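Local coordinates for protein phosphomethylpyrimidine kinase (Pyrococcus furiosus, PDB 2PB9) that probably joins a thiazole phosphate to a pyrimidine diphosphate through this C-terminal ThiN domain, giving thiamine phosphate, and probably phosphorylates hydroxymethylpyrimidine through its other domain, at residues E178-E181 and K182-L186. Sequence-based numbering, arbitrary orientation.
Sequences EVLE and KIKML
The flat groups that meet between Glu178-Glu181 and Lys182-Leu186 are peptide carbonyls, each met at its oxygen by the amide one turn on and flanked by that residue's side chain. The N-H of Ile183 bonds to Val179 O, 3.2 Å from N to O, while Lys184 N reaches Leu180 O at 3.0 Å. Lys182 N is bonded to Glu178 O and Met185 N to Glu181 O in the same way, and four successive i to i+4 bonds of this kind mark an alpha-helical run.

Aliphatic carbons lie beside these oxygens, as i+4 side chains do in any helix. With CG beside its own backbone N (chi1 -80°), Lys184 sets the start of its chain next to Leu180 O, and its NZ, paired with Glu18, ends 4.2 Å from Leu180 CD2. Met185, here selenomethionine, folds back through a bent chi3 (-118°), which puts its methyl CE 3.6 Å from Glu181 O. Apolar carbons meet where Leu180 CD1 comes to 4.3 Å from Ile183 CB. Lys182 bends at chi2 toward the Glu178 side, yet its NZ stays 5.4 Å from Glu178 OE1, so any attraction between these opposite charges would probably be weak.

Two salt bridges tie the run to its surroundings: Lys184 to Glu18 of helix 5-21, and Glu178 to Arg174 just ahead of the helix. Helix 176-185 lies against the central mixed sheet with helix 5-21 beside it; Val179 meets strand 94-98, Lys182 and Ile183 meet strand 168-173, and Leu180 and Ile183 meet helix 5-21.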
ATOM      1  N   GLU A 178      31.970  11.694  11.786  1.00 35.52           N
ATOM      2  CA  GLU A 178      31.625  12.101  10.430  1.00 37.57           C
ATOM      3  C   GLU A 178      30.124  12.057  10.200  1.00 37.37           C
ATOM      4  O   GLU A 178      29.555  12.928   9.532  1.00 36.85           O
ATOM      5  CB  GLU A 178      32.346  11.216   9.422  1.00 39.85           C
ATOM      6  CG  GLU A 178      33.797  11.612   9.260  1.00 46.70           C
ATOM      7  CD  GLU A 178      34.565  10.679   8.353  1.00 51.77           C
ATOM      8  OE1 GLU A 178      33.989  10.243   7.319  1.00 54.52           O
ATOM      9  OE2 GLU A 178      35.748  10.397   8.674  1.00 52.62           O
ATOM     10  N   VAL A 179      29.484  11.038  10.760  1.00 35.84           N
ATOM     11  CA  VAL A 179      28.051  10.905  10.618  1.00 35.04           C
ATOM     12  C   VAL A 179      27.443  12.141  11.270  1.00 35.22           C
ATOM     13  O   VAL A 179      26.711  12.906  10.633  1.00 33.86           O
ATOM     14  CB  VAL A 179      27.531   9.619  11.312  1.00 34.58           C
ATOM     15  CG1 VAL A 179      26.007   9.608  11.324  1.00 32.73           C
ATOM     16  CG2 VAL A 179      28.059   8.375  10.584  1.00 33.45           C
ATOM     17  N   LEU A 180      27.776  12.348  12.539  1.00 35.89           N
ATOM     18  CA  LEU A 180      27.257  13.494  13.265  1.00 36.10           C
ATOM     19  C   LEU A 180      27.496  14.809  12.531  1.00 37.48           C
ATOM     20  O   LEU A 180      26.726  15.756  12.682  1.00 37.81           O
ATOM     21  CB  LEU A 180      27.877  13.576  14.652  1.00 33.45           C
ATOM     22  CG  LEU A 180      27.273  14.705  15.483  1.00 33.78           C
ATOM     23  CD1 LEU A 180      25.750  14.645  15.440  1.00 32.39           C
ATOM     24  CD2 LEU A 180      27.772  14.593  16.899  1.00 34.60           C
ATOM     25  N   GLU A 181      28.554  14.871  11.729  1.00 38.67           N
ATOM     26  CA  GLU A 181      28.851  16.098  11.012  1.00 40.46           C
ATOM     27  C   GLU A 181      27.846  16.350   9.896  1.00 39.63           C
ATOM     28  O   GLU A 181      27.468  17.492   9.656  1.00 40.91           O
ATOM     29  CB  GLU A 181      30.285  16.066  10.476  1.00 43.40           C
ATOM     30  CG  GLU A 181      31.322  15.938  11.603  1.00 49.42           C
ATOM     31  CD  GLU A 181      32.774  16.124  11.150  1.00 52.66           C
ATOM     32  OE1 GLU A 181      33.131  17.257  10.752  1.00 53.46           O
ATOM     33  OE2 GLU A 181      33.557  15.144  11.202  1.00 53.29           O
ATOM     34  N   LYS A 182      27.398  15.297   9.222  1.00 38.76           N
ATOM     35  CA  LYS A 182      26.421  15.458   8.148  1.00 37.61           C
ATOM     36  C   LYS A 182      25.119  15.947   8.773  1.00 38.68           C
ATOM     37  O   LYS A 182      24.416  16.787   8.216  1.00 38.06           O
ATOM     38  CB  LYS A 182      26.145  14.122   7.446  1.00 36.67           C
ATOM     39  CG  LYS A 182      27.343  13.410   6.873  1.00 35.17           C
ATOM     40  CD  LYS A 182      27.566  13.769   5.428  1.00 36.48           C
ATOM     41  CE  LYS A 182      28.801  13.071   4.878  1.00 37.83           C
ATOM     42  NZ  LYS A 182      30.040  13.451   5.633  1.00 40.62           N
ATOM     43  N   ILE A 183      24.795  15.397   9.936  1.00 39.72           N
ATOM     44  CA  ILE A 183      23.575  15.765  10.630  1.00 42.05           C
ATOM     45  C   ILE A 183      23.615  17.233  11.015  1.00 44.21           C
ATOM     46  O   ILE A 183      22.635  17.964  10.839  1.00 44.07           O
ATOM     47  CB  ILE A 183      23.378  14.902  11.893  1.00 42.44           C
ATOM     48  CG1 ILE A 183      23.225  13.435  11.488  1.00 41.62           C
ATOM     49  CG2 ILE A 183      22.157  15.375  12.676  1.00 41.36           C
ATOM     50  CD1 ILE A 183      22.055  13.167  10.552  1.00 40.53           C
ATOM     51  N   LYS A 184      24.757  17.662  11.545  1.00 46.89           N
ATOM     52  CA  LYS A 184      24.933  19.049  11.943  1.00 48.98           C
ATOM     53  C   LYS A 184      24.600  19.961  10.762  1.00 50.95           C
ATOM     54  O   LYS A 184      23.899  20.964  10.926  1.00 50.72           O
ATOM     55  CB  LYS A 184      26.370  19.277  12.427  1.00 48.93           C
ATOM     56  CG  LYS A 184      26.633  18.817  13.876  1.00 48.90           C
ATOM     57  CD  LYS A 184      28.130  18.760  14.181  1.00 49.75           C
ATOM     58  CE  LYS A 184      28.490  19.420  15.515  1.00 50.42           C
ATOM     59  NZ  LYS A 184      27.785  18.818  16.676  1.00 51.44           N
HETATM   60  N   MSE A 185      25.085  19.597   9.576  1.00 52.99           N
HETATM   61  CA  MSE A 185      24.832  20.371   8.358  1.00 56.33           C
HETATM   62  C   MSE A 185      23.336  20.490   8.109  1.00 56.15           C
HETATM   63  O   MSE A 185      22.817  21.566   7.792  1.00 55.09           O
HETATM   64  CB  MSE A 185      25.448  19.685   7.138  1.00 60.56           C
HETATM   65  CG  MSE A 185      26.952  19.737   7.023  1.00 67.16           C
HETATM   66 SE   MSE A 185      27.522  18.761   5.429  1.00 80.36          SE
HETATM   67  CE  MSE A 185      28.584  17.374   6.288  1.00 74.50           C
ATOM     68  N   LEU A 186      22.658  19.356   8.248  1.00 56.48           N
ATOM     69  CA  LEU A 186      21.221  19.259   8.030  1.00 57.03           C
ATOM     70  C   LEU A 186      20.435  20.311   8.797  1.00 56.71           C
ATOM     71  O   LEU A 186      19.249  20.509   8.554  1.00 57.12           O
ATOM     72  CB  LEU A 186      20.738  17.861   8.418  1.00 58.27           C
ATOM     73  CG  LEU A 186      19.345  17.466   7.940  1.00 58.61           C
ATOM     74  CD1 LEU A 186      19.259  17.628   6.432  1.00 58.17           C
ATOM     75  CD2 LEU A 186      19.061  16.030   8.341  1.00 59.70           C
TER